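PDB 1R6V: fervidolysin, which degrades keratin into peptides as a calcium-binding, subtilisin-like serine protease, which allows its bacterium to grow on native feathers. Local coordinates for residues 98-103 / 198-203; 159-164 / 266-271; 192-197 / 226-231; 349-354 / 375-380. The protein carries 1 engineered substitution. All coordinates share one frame; numbering follows the deposited sequence.

Contact 1: residues 98-103 / 198-203; sequences RELIKP and GSAGTH. Engineered in segment 198-203: Ala200 (natural residue His).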
loop_
_atom_site.group_PDB
_atom_site.type_symbol
_atom_site.label_atom_id
_atom_site.label_comp_id
_atom_site.label_asym_id
_atom_site.label_seq_id
_atom_site.Cartn_x
_atom_site.Cartn_y
_atom_site.Cartn_z
ATOM N N ARG A 98 7.859 -1.141 8.471
ATOM C CA ARG A 98 7.187 -2.440 8.261
ATOM C C ARG A 98 7.824 -3.457 9.185
ATOM O O ARG A 98 8.986 -3.330 9.551
ATOM C CB ARG A 98 7.372 -2.972 6.839
ATOM C CG ARG A 98 7.058 -2.001 5.738
ATOM C CD ARG A 98 5.579 -1.751 5.525
ATOM N NE ARG A 98 5.416 -0.735 4.496
ATOM C CZ ARG A 98 4.297 -0.061 4.264
ATOM N NH1 ARG A 98 3.202 -0.302 4.983
ATOM N NH2 ARG A 98 4.288 0.905 3.343
ATOM N N GLU A 99 7.070 -4.486 9.533
ATOM C CA GLU A 99 7.604 -5.521 10.386
ATOM C C GLU A 99 7.192 -6.857 9.826
ATOM O O GLU A 99 6.157 -6.983 9.178
ATOM C CB GLU A 99 7.057 -5.385 11.810
ATOM C CG GLU A 99 7.328 -4.026 12.420
ATOM C CD GLU A 99 6.821 -3.893 13.843
ATOM O OE1 GLU A 99 5.599 -4.046 14.063
ATOM O OE2 GLU A 99 7.652 -3.622 14.742
ATOM N N LEU A 100 8.019 -7.854 10.088
ATOM C CA LEU A 100 7.727 -9.203 9.653
ATOM C C LEU A 100 6.636 -9.716 10.591
ATOM O O LEU A 100 6.659 -9.431 11.789
ATOM C CB LEU A 100 8.984 -10.057 9.806
ATOM C CG LEU A 100 9.052 -11.422 9.133
ATOM C CD1 LEU A 100 9.193 -11.240 7.645
ATOM C CD2 LEU A 100 10.255 -12.193 9.689
ATOM N N ILE A 101 5.664 -10.441 10.053
ATOM C CA ILE A 101 4.613 -11.023 10.883
ATOM C C ILE A 101 5.257 -12.323 11.370
ATOM O O ILE A 101 5.025 -13.398 10.824
ATOM C CB ILE A 101 3.353 -11.296 10.040
ATOM C CG1 ILE A 101 2.836 -9.973 9.470
ATOM C CG2 ILE A 101 2.267 -11.953 10.894
ATOM C CD1 ILE A 101 1.718 -10.131 8.428
ATOM N N LYS A 102 6.073 -12.189 12.415
ATOM C CA LYS A 102 6.865 -13.276 12.985
ATOM C C LYS A 102 6.194 -14.528 13.537
ATOM O O LYS A 102 5.327 -14.458 14.407
ATOM C CB LYS A 102 7.787 -12.708 14.075
ATOM C CG LYS A 102 8.897 -11.781 13.568
ATOM C CD LYS A 102 10.141 -12.541 13.095
ATOM C CE LYS A 102 10.897 -13.193 14.249
ATOM N NZ LYS A 102 12.000 -14.076 13.760
ATOM N N PRO A 103 6.616 -15.705 13.048
ATOM C CA PRO A 103 6.026 -16.953 13.544
ATOM C C PRO A 103 6.608 -17.268 14.914
ATOM O O PRO A 103 7.704 -16.812 15.237
ATOM C CB PRO A 103 6.462 -17.978 12.502
ATOM C CG PRO A 103 7.781 -17.459 12.036
ATOM C CD PRO A 103 7.543 -15.965 11.930
ATOM N N GLY A 198 17.049 -14.089 9.324
ATOM C CA GLY A 198 16.579 -15.028 10.325
ATOM C C GLY A 198 16.082 -16.308 9.686
ATOM O O GLY A 198 16.347 -16.561 8.510
ATOM N N SER A 199 15.307 -17.077 10.442
ATOM C CA SER A 199 14.820 -18.380 9.997
ATOM C C SER A 199 13.495 -18.468 9.243
ATOM O O SER A 199 13.247 -19.470 8.582
ATOM C CB SER A 199 14.730 -19.302 11.215
ATOM O OG SER A 199 13.721 -18.825 12.101
ATOM N N ALA A 200 12.659 -17.436 9.327
ATOM C CA ALA A 200 11.340 -17.467 8.692
ATOM C C ALA A 200 11.283 -17.871 7.231
ATOM O O ALA A 200 10.534 -18.771 6.876
ATOM C CB ALA A 200 10.644 -16.133 8.872
ATOM N N GLY A 201 12.067 -17.208 6.391
ATOM C CA GLY A 201 12.040 -17.522 4.961
ATOM C C GLY A 201 12.331 -18.973 4.615
ATOM O O GLY A 201 11.784 -19.543 3.666
ATOM N N THR A 202 13.223 -19.593 5.378
ATOM C CA THR A 202 13.561 -20.998 5.131
ATOM C C THR A 202 12.392 -21.906 5.503
ATOM O O THR A 202 12.120 -22.896 4.823
ATOM C CB THR A 202 14.779 -21.416 5.962
ATOM O OG1 THR A 202 15.881 -20.569 5.625
ATOM C CG2 THR A 202 15.170 -22.860 5.679
ATOM N N HIS A 203 11.714 -21.569 6.600
ATOM C CA HIS A 203 10.555 -22.345 7.037
ATOM C C HIS A 203 9.486 -22.226 5.936
ATOM O O HIS A 203 8.868 -23.213 5.531
ATOM C CB HIS A 203 10.063 -21.806 8.390
ATOM C CG HIS A 203 9.191 -22.758 9.145
ATOM N ND1 HIS A 203 7.828 -22.828 8.955
ATOM C CD2 HIS A 203 9.489 -23.692 10.083
ATOM C CE1 HIS A 203 7.323 -23.762 9.740
ATOM N NE2 HIS A 203 8.311 -24.303 10.438
HETATM O O HOH W 1 12.815 -14.956 11.247
#
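Leu100 and Pro103, both in the region assigned to the propeptide, converge on the methyl of Ala200 on helix 200-209. Ala200 is an engineered residue that stands where the natural protein has the histidine assigned to the charge relay. The apolar part of the contact is small: Leu100 CD2 lies 4.0 Å from Ala200 CB, and Pro103 CD approaches the same methyl at 4.4 Å. Leu100 gets there because its CG is swung opposite the backbone N (chi1 -166°), which carries one branch out to the helix. Pro103 also touches Ser381 and Met382 of helix 380-397.

The polar part runs through a water. Lys102 bends its chain until NZ donates to this water at 2.8 Å, and the Ala200 backbone N donates to it at 3.1 Å, so a single oxygen bridges the ammonium group and the Ala200 backbone.

Backbone bonds of Glu99 with Gly269 and of Ile101 with Ser267 hold the segment as an extra antiparallel strand beside strand 263-269. An extended peptide added to the sheet in this way, with Pro103 against Ser381, is characteristic of a propeptide tail occupying the substrate cleft of a subtilisin-like active site.

Contact 2: residues 159-164 / 266-271; sequences AVVDTG and HSWGGW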
loop_
_atom_site.group_PDB
_atom_site.type_symbol
_atom_site.label_atom_id
_atom_site.label_comp_id
_atom_site.label_asym_id
_atom_site.label_seq_id
_atom_site.Cartn_x
_atom_site.Cartn_y
_atom_site.Cartn_z
ATOM N N ALA A 159 8.441 -16.644 -5.552
ATOM C CA ALA A 159 9.323 -15.720 -4.847
ATOM C C ALA A 159 8.947 -15.694 -3.383
ATOM O O ALA A 159 7.789 -15.463 -3.031
ATOM C CB ALA A 159 9.233 -14.315 -5.426
ATOM N N VAL A 160 9.936 -15.958 -2.536
ATOM C CA VAL A 160 9.726 -15.921 -1.092
ATOM C C VAL A 160 10.342 -14.572 -0.680
ATOM O O VAL A 160 11.558 -14.428 -0.593
ATOM C CB VAL A 160 10.406 -17.136 -0.401
ATOM C CG1 VAL A 160 10.493 -16.913 1.122
ATOM C CG2 VAL A 160 9.580 -18.406 -0.680
ATOM N N VAL A 161 9.469 -13.601 -0.440
ATOM C CA VAL A 161 9.832 -12.215 -0.100
ATOM C C VAL A 161 9.815 -12.203 1.409
ATOM O O VAL A 161 8.778 -12.042 2.038
ATOM C CB VAL A 161 8.806 -11.280 -0.737
ATOM C CG1 VAL A 161 9.261 -9.824 -0.579
ATOM C CG2 VAL A 161 8.670 -11.656 -2.230
ATOM N N ASP A 162 11.011 -12.329 1.973
ATOM C CA ASP A 162 11.119 -12.571 3.398
ATOM C C ASP A 162 12.553 -12.272 3.902
ATOM O O ASP A 162 13.228 -11.356 3.411
ATOM C CB ASP A 162 10.799 -14.069 3.535
ATOM C CG ASP A 162 10.159 -14.434 4.834
ATOM O OD1 ASP A 162 10.871 -14.434 5.862
ATOM O OD2 ASP A 162 8.939 -14.723 4.812
ATOM N N THR A 163 12.997 -13.084 4.861
ATOM C CA THR A 163 14.321 -12.975 5.491
ATOM C C THR A 163 15.459 -13.639 4.709
ATOM O O THR A 163 16.610 -13.610 5.157
ATOM C CB THR A 163 14.336 -13.674 6.869
ATOM O OG1 THR A 163 14.000 -15.063 6.696
ATOM C CG2 THR A 163 13.339 -13.042 7.824
ATOM N N GLY A 164 15.160 -14.213 3.550
ATOM C CA GLY A 164 16.194 -14.937 2.820
ATOM C C GLY A 164 15.981 -16.417 3.113
ATOM O O GLY A 164 15.231 -16.770 4.035
ATOM N N HIS A 266 4.197 -13.286 0.885
ATOM C CA HIS A 266 4.515 -12.134 1.748
ATOM C C HIS A 266 3.910 -12.271 3.142
ATOM O O HIS A 266 2.705 -12.502 3.263
ATOM C CB HIS A 266 3.912 -10.839 1.195
ATOM C CG HIS A 266 4.361 -10.486 -0.186
ATOM N ND1 HIS A 266 5.470 -9.698 -0.434
ATOM C CD2 HIS A 266 3.845 -10.813 -1.394
ATOM C CE1 HIS A 266 5.615 -9.562 -1.745
ATOM N NE2 HIS A 266 4.641 -10.228 -2.347
ATOM N N SER A 267 4.713 -12.105 4.185
ATOM C CA SER A 267 4.157 -12.134 5.537
ATOM C C SER A 267 4.819 -11.020 6.327
ATOM O O SER A 267 5.576 -11.258 7.276
ATOM C CB SER A 267 4.388 -13.487 6.204
ATOM O OG SER A 267 3.559 -14.465 5.582
ATOM N N TRP A 268 4.537 -9.796 5.899
ATOM C CA TRP A 268 5.065 -8.588 6.516
ATOM C C TRP A 268 4.087 -7.451 6.274
ATOM O O TRP A 268 3.162 -7.567 5.466
ATOM C CB TRP A 268 6.420 -8.233 5.900
ATOM C CG TRP A 268 6.364 -8.048 4.376
ATOM C CD1 TRP A 268 6.400 -9.034 3.423
ATOM C CD2 TRP A 268 6.231 -6.809 3.665
ATOM N NE1 TRP A 268 6.299 -8.475 2.155
ATOM C CE2 TRP A 268 6.191 -7.118 2.282
ATOM C CE3 TRP A 268 6.138 -5.464 4.061
ATOM C CZ2 TRP A 268 6.064 -6.134 1.299
ATOM C CZ3 TRP A 268 6.014 -4.489 3.083
ATOM C CH2 TRP A 268 5.977 -4.830 1.715
ATOM N N GLY A 269 4.282 -6.343 6.975
ATOM C CA GLY A 269 3.403 -5.222 6.754
ATOM C C GLY A 269 3.584 -4.065 7.698
ATOM O O GLY A 269 4.409 -4.111 8.610
ATOM N N GLY A 270 2.787 -3.032 7.463
ATOM C CA GLY A 270 2.836 -1.830 8.275
ATOM C C GLY A 270 1.647 -0.933 7.991
ATOM O O GLY A 270 0.931 -1.120 7.009
ATOM N N TRP A 271 1.446 0.060 8.852
ATOM C CA TRP A 271 0.335 0.996 8.726
ATOM C C TRP A 271 0.339 1.870 7.458
ATOM O O TRP A 271 -0.711 2.138 6.860
ATOM C CB TRP A 271 0.316 1.922 9.961
ATOM C CG TRP A 271 -0.507 3.170 9.775
ATOM C CD1 TRP A 271 -1.852 3.299 9.944
ATOM C CD2 TRP A 271 -0.039 4.450 9.309
ATOM N NE1 TRP A 271 -2.253 4.570 9.609
ATOM C CE2 TRP A 271 -1.163 5.297 9.216
ATOM C CE3 TRP A 271 1.219 4.953 8.961
ATOM C CZ2 TRP A 271 -1.067 6.625 8.783
ATOM C CZ3 TRP A 271 1.315 6.277 8.529
ATOM C CH2 TRP A 271 0.178 7.095 8.446
HETATM O O HOH W 2 7.512 -12.194 4.462
#
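In the central, mainly parallel sheet of the subtilisin-like catalytic domain, strand 157-162, which ends at Asp162, assigned to the charge relay, runs beside strand 263-269, and here Val161 meets the imidazole of His266. The valine comes to one corner of the ring with its whole branched end: CB lies 3.7 Å from His266 ND1, CG2 is 3.7 Å from His266 CE1, and CG1 is nearly as close to the same two ring atoms. His266 turns its CG opposite the carbonyl carbon (chi1 -58°), which brings the ring obliquely against Val161.

The same ND1 is an acceptor within its own segment. Trp268 NE1 donates to His266 ND1 at 3.0 Å and 154°, arriving at the edge of the imidazole and almost in its plane. The imidazole is therefore fixed in rotation by the indole while the valine packs on ND1 and CE1. With an alanine in place of His266, the buried Trp268 N-H would probably lose its acceptor and a gap would open beside Val161.

Past the valine the strands diverge, and a water fills in. It donates to Val161 O at 2.7 Å and to Asp162 OD2 at 2.9 Å, and it accepts from Ser267 N at 2.8 Å. The other carboxylate oxygen, Asp162 OD1, takes the Thr163 N-H on its anti lone pair, so each oxygen of the aspartate is tethered. Because ND1 accepts the hydrogen bond of the indole N-H, His266 is probably neutral, with its own proton on NE2, a state well suited to its place among Ile253, Met291 and Val293.

Contact 3: residues 192-197 / 226-231; sequences TDSSYG and IMPIVI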
loop_
_atom_site.group_PDB
_atom_site.type_symbol
_atom_site.label_atom_id
_atom_site.label_comp_id
_atom_site.label_asym_id
_atom_site.label_seq_id
_atom_site.Cartn_x
_atom_site.Cartn_y
_atom_site.Cartn_z
ATOM N N THR A 192 22.383 -21.319 -2.465
ATOM C CA THR A 192 23.166 -20.730 -1.389
ATOM C C THR A 192 22.337 -20.291 -0.195
ATOM O O THR A 192 21.124 -20.162 -0.287
ATOM C CB THR A 192 24.013 -19.541 -1.906
ATOM O OG1 THR A 192 23.156 -18.485 -2.349
ATOM C CG2 THR A 192 24.875 -20.001 -3.089
ATOM N N ASP A 193 23.005 -20.089 0.935
ATOM C CA ASP A 193 22.352 -19.645 2.164
ATOM C C ASP A 193 22.202 -18.119 2.125
ATOM O O ASP A 193 23.205 -17.391 2.134
ATOM C CB ASP A 193 23.209 -20.080 3.361
ATOM C CG ASP A 193 22.688 -19.557 4.689
ATOM O OD1 ASP A 193 21.535 -19.075 4.746
ATOM O OD2 ASP A 193 23.433 -19.640 5.687
ATOM N N SER A 194 20.961 -17.631 2.059
ATOM C CA SER A 194 20.723 -16.187 2.034
ATOM C C SER A 194 19.873 -15.777 3.229
ATOM O O SER A 194 19.245 -14.729 3.207
ATOM C CB SER A 194 20.023 -15.766 0.726
ATOM O OG SER A 194 18.794 -16.452 0.553
ATOM N N SER A 195 19.914 -16.578 4.291
ATOM C CA SER A 195 19.106 -16.328 5.481
ATOM C C SER A 195 19.556 -15.151 6.366
ATOM O O SER A 195 19.577 -15.243 7.591
ATOM C CB SER A 195 18.989 -17.633 6.304
ATOM O OG SER A 195 20.250 -18.124 6.744
ATOM N N TYR A 196 19.889 -14.031 5.735
ATOM C CA TYR A 196 20.334 -12.844 6.455
ATOM C C TYR A 196 19.387 -12.308 7.536
ATOM O O TYR A 196 19.844 -11.790 8.558
ATOM C CB TYR A 196 20.622 -11.722 5.457
ATOM C CG TYR A 196 21.728 -12.040 4.483
ATOM C CD1 TYR A 196 23.052 -12.092 4.906
ATOM C CD2 TYR A 196 21.452 -12.326 3.149
ATOM C CE1 TYR A 196 24.072 -12.424 4.028
ATOM C CE2 TYR A 196 22.465 -12.664 2.265
ATOM C CZ TYR A 196 23.773 -12.711 2.716
ATOM O OH TYR A 196 24.783 -13.056 1.857
ATOM N N GLY A 197 18.078 -12.436 7.323
ATOM C CA GLY A 197 17.119 -11.900 8.279
ATOM C C GLY A 197 16.599 -12.845 9.349
ATOM O O GLY A 197 15.787 -12.451 10.185
ATOM N N ILE A 226 12.114 -22.160 -5.629
ATOM C CA ILE A 226 12.067 -21.020 -4.726
ATOM C C ILE A 226 13.053 -19.931 -5.128
ATOM O O ILE A 226 14.251 -20.190 -5.273
ATOM C CB ILE A 226 12.412 -21.460 -3.280
ATOM C CG1 ILE A 226 11.425 -22.531 -2.801
ATOM C CG2 ILE A 226 12.418 -20.240 -2.339
ATOM C CD1 ILE A 226 10.002 -22.043 -2.652
ATOM N N MET A 227 12.548 -18.711 -5.280
ATOM C CA MET A 227 13.387 -17.558 -5.620
ATOM C C MET A 227 13.408 -16.657 -4.385
ATOM O O MET A 227 12.424 -16.005 -4.072
ATOM C CB MET A 227 12.794 -16.790 -6.820
ATOM C CG MET A 227 13.457 -15.422 -7.114
ATOM S SD MET A 227 12.548 -14.524 -8.447
ATOM C CE MET A 227 13.386 -15.273 -9.953
ATOM N N PRO A 228 14.527 -16.636 -3.651
ATOM C CA PRO A 228 14.581 -15.783 -2.461
ATOM C C PRO A 228 14.792 -14.295 -2.765
ATOM O O PRO A 228 15.644 -13.930 -3.582
ATOM C CB PRO A 228 15.734 -16.377 -1.645
ATOM C CG PRO A 228 16.559 -17.098 -2.657
ATOM C CD PRO A 228 15.597 -17.650 -3.650
ATOM N N ILE A 229 13.977 -13.457 -2.132
ATOM C CA ILE A 229 14.073 -12.002 -2.253
ATOM C C ILE A 229 14.226 -11.544 -0.812
ATOM O O ILE A 229 13.314 -11.694 0.004
ATOM C CB ILE A 229 12.807 -11.356 -2.883
ATOM C CG1 ILE A 229 12.515 -11.965 -4.267
ATOM C CG2 ILE A 229 12.999 -9.826 -2.960
ATOM C CD1 ILE A 229 13.554 -11.641 -5.391
ATOM N N VAL A 230 15.389 -10.994 -0.483
ATOM C CA VAL A 230 15.645 -10.596 0.888
ATOM C C VAL A 230 15.156 -9.199 1.216
ATOM O O VAL A 230 15.753 -8.214 0.783
ATOM C CB VAL A 230 17.166 -10.696 1.194
ATOM C CG1 VAL A 230 17.449 -10.356 2.662
ATOM C CG2 VAL A 230 17.650 -12.099 0.867
ATOM N N ILE A 231 14.056 -9.106 1.966
ATOM C CA ILE A 231 13.566 -7.797 2.351
ATOM C C ILE A 231 13.707 -7.506 3.844
ATOM O O ILE A 231 13.473 -6.369 4.278
ATOM C CB ILE A 231 12.123 -7.537 1.842
ATOM C CG1 ILE A 231 11.114 -8.505 2.482
ATOM C CG2 ILE A 231 12.109 -7.661 0.324
ATOM C CD1 ILE A 231 9.691 -7.897 2.538
#
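Ser194 and Tyr196 face Pro228 and Val230 where the loop leading to helix 200-209, shaped here by an Asx turn, lies over strand 225-230 of the subtilisin-like catalytic domain. No hydrogen bond joins the two segments, so the interface rests on packing alone.

The tight part centres on Ser194, which is buried. Its OG sits 3.8 Å from Pro228 CB and is only slightly farther from CG of the same ring, so the hydroxyl rests on one side of the proline. OG turns in between the backbone N and the carbonyl carbon (chi1 58°), and it accepts the N-H of Val165, outside the two segments. Next along, the carbonyl Ser194 O lies 3.9 Å from Val230 CG2, the valine branch that stands beside its own backbone N. Leu188 of strand 186-188 packs against both Ser194 and Val230.

The looser part lies at Tyr196, which is partly exposed. Its ring presents an edge to the valine, with Tyr196 CD2 4.4 Å from Val230 CG2 and the methyl near the ring plane. The same ring makes a cation-pi contact with Arg181, and its side chain also touches Asp233.

On the side of the loop turned from the strand, the Asx turn fixes the backbone. Asp193 OD2 takes the N-H of Ile357, leaving OD1 to bind Ser195 twice: Ser195 OG donates to the syn lone pair of Asp193 OD1 at 2.6 Å, and Ser195 N reaches that oxygen at 3.0 Å from 36° above the carboxylate plane.

Contact 4: residues 349-354 / 375-380; sequences STVPGE and DYYQGT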
loop_
_atom_site.group_PDB
_atom_site.type_symbol
_atom_site.label_atom_id
_atom_site.label_comp_id
_atom_site.label_asym_id
_atom_site.label_seq_id
_atom_site.Cartn_x
_atom_site.Cartn_y
_atom_site.Cartn_z
ATOM N N SER A 349 8.636 -27.617 9.464
ATOM C CA SER A 349 9.349 -27.265 8.243
ATOM C C SER A 349 10.833 -27.042 8.488
ATOM O O SER A 349 11.324 -27.132 9.617
ATOM C CB SER A 349 8.753 -26.021 7.601
ATOM O OG SER A 349 9.270 -25.874 6.270
ATOM N N THR A 350 11.531 -26.751 7.397
ATOM C CA THR A 350 12.964 -26.507 7.386
ATOM C C THR A 350 13.371 -25.180 8.037
ATOM O O THR A 350 12.694 -24.171 7.863
ATOM C CB THR A 350 13.470 -26.483 5.921
ATOM O OG1 THR A 350 12.596 -25.661 5.130
ATOM C CG2 THR A 350 13.469 -27.879 5.319
ATOM N N VAL A 351 14.447 -25.191 8.826
ATOM C CA VAL A 351 14.965 -23.946 9.389
ATOM C C VAL A 351 16.463 -23.982 9.103
ATOM O O VAL A 351 17.033 -25.053 8.867
ATOM C CB VAL A 351 14.700 -23.755 10.927
ATOM C CG1 VAL A 351 13.196 -23.677 11.188
ATOM C CG2 VAL A 351 15.362 -24.859 11.751
ATOM N N PRO A 352 17.115 -22.815 9.084
ATOM C CA PRO A 352 18.557 -22.791 8.807
ATOM C C PRO A 352 19.343 -23.635 9.801
ATOM O O PRO A 352 18.975 -23.728 10.970
ATOM C CB PRO A 352 18.904 -21.306 8.893
ATOM C CG PRO A 352 17.818 -20.740 9.766
ATOM C CD PRO A 352 16.599 -21.456 9.304
ATOM N N GLY A 353 20.418 -24.255 9.327
ATOM C CA GLY A 353 21.238 -25.085 10.197
ATOM C C GLY A 353 21.988 -24.300 11.267
ATOM O O GLY A 353 22.110 -23.085 11.183
ATOM N N GLU A 354 22.517 -25.007 12.262
ATOM C CA GLU A 354 23.236 -24.377 13.367
ATOM C C GLU A 354 24.304 -23.373 12.964
ATOM O O GLU A 354 24.460 -22.347 13.622
ATOM C CB GLU A 354 23.859 -25.449 14.256
ATOM C CG GLU A 354 22.830 -26.308 14.968
ATOM C CD GLU A 354 23.452 -27.160 16.054
ATOM O OE1 GLU A 354 24.400 -26.677 16.709
ATOM O OE2 GLU A 354 22.988 -28.298 16.265
ATOM N N ASP A 375 11.816 -27.287 12.622
ATOM C CA ASP A 375 11.129 -26.778 13.802
ATOM C C ASP A 375 9.659 -26.618 13.488
ATOM O O ASP A 375 9.255 -26.529 12.319
ATOM C CB ASP A 375 11.701 -25.429 14.287
ATOM C CG ASP A 375 11.631 -25.286 15.810
ATOM O OD1 ASP A 375 10.870 -26.065 16.436
ATOM O OD2 ASP A 375 12.329 -24.398 16.369
ATOM N N TYR A 376 8.865 -26.579 14.546
ATOM C CA TYR A 376 7.419 -26.425 14.445
ATOM C C TYR A 376 7.055 -24.974 14.761
ATOM O O TYR A 376 7.354 -24.479 15.843
ATOM C CB TYR A 376 6.695 -27.333 15.450
ATOM C CG TYR A 376 7.013 -28.804 15.329
ATOM C CD1 TYR A 376 8.176 -29.316 15.887
ATOM C CD2 TYR A 376 6.157 -29.681 14.664
ATOM C CE1 TYR A 376 8.491 -30.655 15.796
ATOM C CE2 TYR A 376 6.471 -31.047 14.565
ATOM C CZ TYR A 376 7.644 -31.512 15.138
ATOM O OH TYR A 376 8.005 -32.835 15.052
ATOM N N TYR A 377 6.389 -24.311 13.822
ATOM C CA TYR A 377 5.987 -22.924 13.999
ATOM C C TYR A 377 4.472 -22.761 13.921
ATOM O O TYR A 377 3.750 -23.635 13.430
ATOM C CB TYR A 377 6.587 -22.035 12.899
ATOM C CG TYR A 377 8.075 -21.773 12.978
ATOM C CD1 TYR A 377 8.841 -22.227 14.050
ATOM C CD2 TYR A 377 8.705 -21.035 11.980
ATOM C CE1 TYR A 377 10.214 -21.948 14.132
ATOM C CE2 TYR A 377 10.067 -20.753 12.041
ATOM C CZ TYR A 377 10.818 -21.209 13.115
ATOM O OH TYR A 377 12.175 -20.937 13.172
ATOM N N GLN A 378 4.013 -21.606 14.383
ATOM C CA GLN A 378 2.607 -21.256 14.327
ATOM C C GLN A 378 2.542 -19.793 13.908
ATOM O O GLN A 378 3.458 -19.020 14.187
ATOM C CB GLN A 378 1.978 -21.454 15.703
ATOM C CG GLN A 378 0.708 -20.704 15.952
ATOM C CD GLN A 378 0.477 -20.506 17.451
ATOM O OE1 GLN A 378 0.351 -21.469 18.196
ATOM N NE2 GLN A 378 0.429 -19.251 17.890
ATOM N N GLY A 379 1.478 -19.423 13.209
ATOM C CA GLY A 379 1.322 -18.043 12.806
ATOM C C GLY A 379 0.716 -17.927 11.428
ATOM O O GLY A 379 0.678 -18.901 10.672
ATOM N N THR A 380 0.236 -16.735 11.104
ATOM C CA THR A 380 -0.339 -16.530 9.790
ATOM C C THR A 380 0.775 -16.688 8.749
ATOM O O THR A 380 0.517 -17.015 7.587
ATOM C CB THR A 380 -0.994 -15.140 9.686
ATOM O OG1 THR A 380 -1.869 -14.945 10.809
ATOM C CG2 THR A 380 -1.821 -15.060 8.433
#
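Ser349 and Asp375 form an antiparallel hydrogen-bonded pair in which each backbone satisfies the other. Asp375 N donates to Ser349 O at 3.0 Å. In the return bond Ser349 N reaches Asp375 O at 3.1 Å. Asp375 O has a second donor in His203 NE2, so two N-H groups grip one buried oxygen.

Several side-chain polar atoms also have partners. Ser349 OG is hydrogen-bonded to the carbonyl oxygen of His203, and Tyr377 OH pairs with Ser199 OG. Asp375 OD1 accepts the N-H of the following residue, Tyr376 N, at 2.8 Å, which helps to set the turn of the carboxylate.

Val351 supplies the apolar filling. Its CG1, placed opposite the carbonyl carbon (chi1 -63°), lies 3.5 Å from Tyr377 OH and 3.9 Å from Asp375 CB, and so touches both the phenol end and the aspartate CB, crossing each side chain obliquely. Val351 O is bound by Thr373 OG1.

In the fold, strand 374-378 is the middle of a three-stranded antiparallel sheet, with strand 347-350 along one margin and strand 104-105, from the assigned propeptide, along the other. Helix 200-209 packs against this sheet through His203, whose ring stacks on Tyr377, and through Thr207, which touches Ser349.

Overall arrangement
The four contacts gather around the catalytic centre of the peptidase domain, and contacts 1, 2 and 3 reach one mixed sheet. Contacts 1 and 2 have centres about 7 Å apart and share the neighbouring strands 99-100 and 263-269; contact 3, centred about 11 Å from each, adds strand 225-230 beside strand 157-162. Contact 4 stands on a separate three-stranded sheet, its centre about 10 Å from that of contact 1, and helix 200-209 links the two. Along the chain contact 3 is nested within contact 2, contact 1 crosses both, and contact 4 follows. The assigned propeptide thus adds a strand to each sheet, consistent with a zymogen-like, cleft-filled form.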